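Local coordinates for FAD:protein FMN transferase (Vibrio cholerae, PDB 6NXI) that probably transfers the FMN moiety of FAD onto a threonine hydroxyl of target flavoproteins, using magnesium and releasing AMP, at residues E202-D207 and L295-T300. Sequence-based numbering, arbitrary orientation.
Sequences EKPSVD and LMIVKT
P204 and I297 meet tip to tip where the chain leading on from strand 199-203 passes over one face of the large antiparallel sheet. The proline ring presents its CG to I297 CG2 at 3.4 Å, tighter than usual for two carbons, and its CD lies 3.5 Å from the same methyl. A beta-branched residue suits this place because its two branches spread over the surface. CG2 stands anti to the backbone N and, among the residues of 202-207, meets only the proline, while CG1, anti to the carbonyl carbon (chi1 -60°), carries CD1, which comes 3.4 Å from the carbonyl O of E202 and 3.7 Å from P204 CD and also reaches K203. Proline offers a compact, rigid hydrocarbon tip and has no N-H to leave without a partner against this apolar surface.

Packing is looser toward L295. Here the aliphatic part of K203 crosses both sheet residues at about a right angle, with CD 3.9 Å from I297 CD1 and CE 4.0 Å from L295 CD2. Lysine fits this partly exposed border because its methylenes cover leucine and isoleucine while the ammonium group reaches salt bridges with E213 and E306. Beyond P204 the chain turns away to the solvent side, where S205 OG donates to D207 OD1 at 2.8 Å, approaching from above the carboxylate plane, and V206 is exposed.

Away from the FAD and magnesium sites, the contact joins the two-stranded sheet of 199-203 and 211-215 to the eight-stranded sheet mainly through side chains, with one backbone carbonyl taking part. Strand 294-299 lies between strands 255-262 and 304-308; P204 also touches F304 of the latter, while M296 and V298 pack against helix 280-289.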
loop_
_atom_site.group_PDB
_atom_site.type_symbol
_atom_site.label_atom_id
_atom_site.label_comp_id
_atom_site.label_asym_id
_atom_site.label_seq_id
_atom_site.Cartn_x
_atom_site.Cartn_y
_atom_site.Cartn_z
ATOM N N GLU A 202 3.458 -9.592 13.081
ATOM C CA GLU A 202 4.041 -10.944 12.899
ATOM C C GLU A 202 5.560 -10.794 13.010
ATOM O O GLU A 202 6.151 -9.934 12.331
ATOM C CB GLU A 202 3.591 -11.586 11.587
ATOM C CG GLU A 202 2.111 -11.925 11.539
ATOM C CD GLU A 202 1.653 -13.095 12.399
ATOM O OE1 GLU A 202 2.486 -13.973 12.720
ATOM O OE2 GLU A 202 0.456 -13.125 12.754
ATOM N N LYS A 203 6.154 -11.569 13.896
ATOM C CA LYS A 203 7.613 -11.555 14.127
ATOM C C LYS A 203 8.132 -12.899 13.632
ATOM O O LYS A 203 7.568 -13.937 13.956
ATOM C CB LYS A 203 7.920 -11.341 15.610
ATOM C CG LYS A 203 7.257 -10.138 16.254
ATOM C CD LYS A 203 7.639 -8.816 15.626
ATOM C CE LYS A 203 7.303 -7.637 16.518
ATOM N NZ LYS A 203 8.042 -7.712 17.805
ATOM N N PRO A 204 9.167 -12.923 12.776
ATOM C CA PRO A 204 9.793 -14.177 12.372
ATOM C C PRO A 204 10.685 -14.575 13.546
ATOM O O PRO A 204 11.145 -13.712 14.304
ATOM C CB PRO A 204 10.565 -13.781 11.114
ATOM C CG PRO A 204 11.011 -12.376 11.454
ATOM C CD PRO A 204 9.850 -11.754 12.218
ATOM N N SER A 205 10.870 -15.881 13.709
ATOM C CA SER A 205 11.585 -16.495 14.851
ATOM C C SER A 205 12.555 -17.530 14.285
ATOM O O SER A 205 12.154 -18.218 13.338
ATOM C CB SER A 205 10.588 -17.113 15.782
ATOM O OG SER A 205 11.196 -17.405 17.012
ATOM N N VAL A 206 13.774 -17.631 14.805
ATOM C CA VAL A 206 14.762 -18.643 14.317
ATOM C C VAL A 206 14.208 -20.064 14.514
ATOM O O VAL A 206 14.660 -20.979 13.775
ATOM C CB VAL A 206 16.145 -18.495 14.980
ATOM C CG1 VAL A 206 16.814 -17.211 14.529
ATOM C CG2 VAL A 206 16.086 -18.596 16.500
ATOM N N ASP A 207 13.294 -20.265 15.476
ATOM C CA ASP A 207 12.688 -21.596 15.750
ATOM C C ASP A 207 11.531 -21.828 14.769
ATOM O O ASP A 207 10.920 -22.901 14.833
ATOM C CB ASP A 207 12.310 -21.733 17.223
ATOM C CG ASP A 207 11.349 -20.644 17.671
ATOM O OD1 ASP A 207 10.622 -20.136 16.790
ATOM O OD2 ASP A 207 11.370 -20.286 18.877
ATOM N N LEU A 295 8.476 0.069 12.075
ATOM C CA LEU A 295 9.160 -1.142 12.568
ATOM C C LEU A 295 9.606 -1.936 11.350
ATOM O O LEU A 295 8.777 -2.394 10.549
ATOM C CB LEU A 295 8.229 -1.952 13.466
ATOM C CG LEU A 295 8.878 -3.190 14.083
ATOM C CD1 LEU A 295 9.917 -2.782 15.101
ATOM C CD2 LEU A 295 7.816 -4.076 14.710
ATOM N N MET A 296 10.907 -2.145 11.254
ATOM C CA MET A 296 11.453 -2.989 10.181
ATOM C C MET A 296 12.031 -4.227 10.801
ATOM O O MET A 296 12.792 -4.083 11.790
ATOM C CB MET A 296 12.582 -2.313 9.445
ATOM C CG MET A 296 12.142 -1.181 8.648
ATOM S SD MET A 296 13.527 -0.964 7.551
ATOM C CE MET A 296 13.221 0.702 7.045
ATOM N N ILE A 297 11.655 -5.357 10.246
ATOM C CA ILE A 297 12.244 -6.656 10.633
ATOM C C ILE A 297 13.225 -7.049 9.545
ATOM O O ILE A 297 12.856 -7.042 8.372
ATOM C CB ILE A 297 11.135 -7.685 10.821
ATOM C CG1 ILE A 297 10.175 -7.213 11.920
ATOM C CG2 ILE A 297 11.772 -9.035 11.120
ATOM C CD1 ILE A 297 9.031 -8.114 12.097
ATOM N N VAL A 298 14.451 -7.376 9.941
ATOM C CA VAL A 298 15.519 -7.689 8.964
ATOM C C VAL A 298 16.128 -9.020 9.338
ATOM O O VAL A 298 16.153 -9.358 10.539
ATOM C CB VAL A 298 16.573 -6.576 8.834
ATOM C CG1 VAL A 298 15.884 -5.218 8.872
ATOM C CG2 VAL A 298 17.668 -6.660 9.868
ATOM N N LYS A 299 16.523 -9.739 8.301
ATOM C CA LYS A 299 17.251 -11.032 8.420
ATOM C C LYS A 299 18.719 -10.717 8.700
ATOM O O LYS A 299 19.317 -10.031 7.867
ATOM C CB LYS A 299 17.049 -11.833 7.129
ATOM C CG LYS A 299 17.742 -13.188 7.075
ATOM C CD LYS A 299 16.954 -14.296 7.745
ATOM C CE LYS A 299 17.805 -15.535 7.955
ATOM N NZ LYS A 299 18.623 -15.431 9.188
ATOM N N THR A 300 19.254 -11.223 9.813
ATOM C CA THR A 300 20.680 -11.077 10.203
ATOM C C THR A 300 21.409 -12.348 9.788
ATOM O O THR A 300 20.784 -13.256 9.227
ATOM C CB THR A 300 20.847 -10.843 11.704
ATOM O OG1 THR A 300 20.497 -12.067 12.348
ATOM C CG2 THR A 300 19.995 -9.701 12.218
#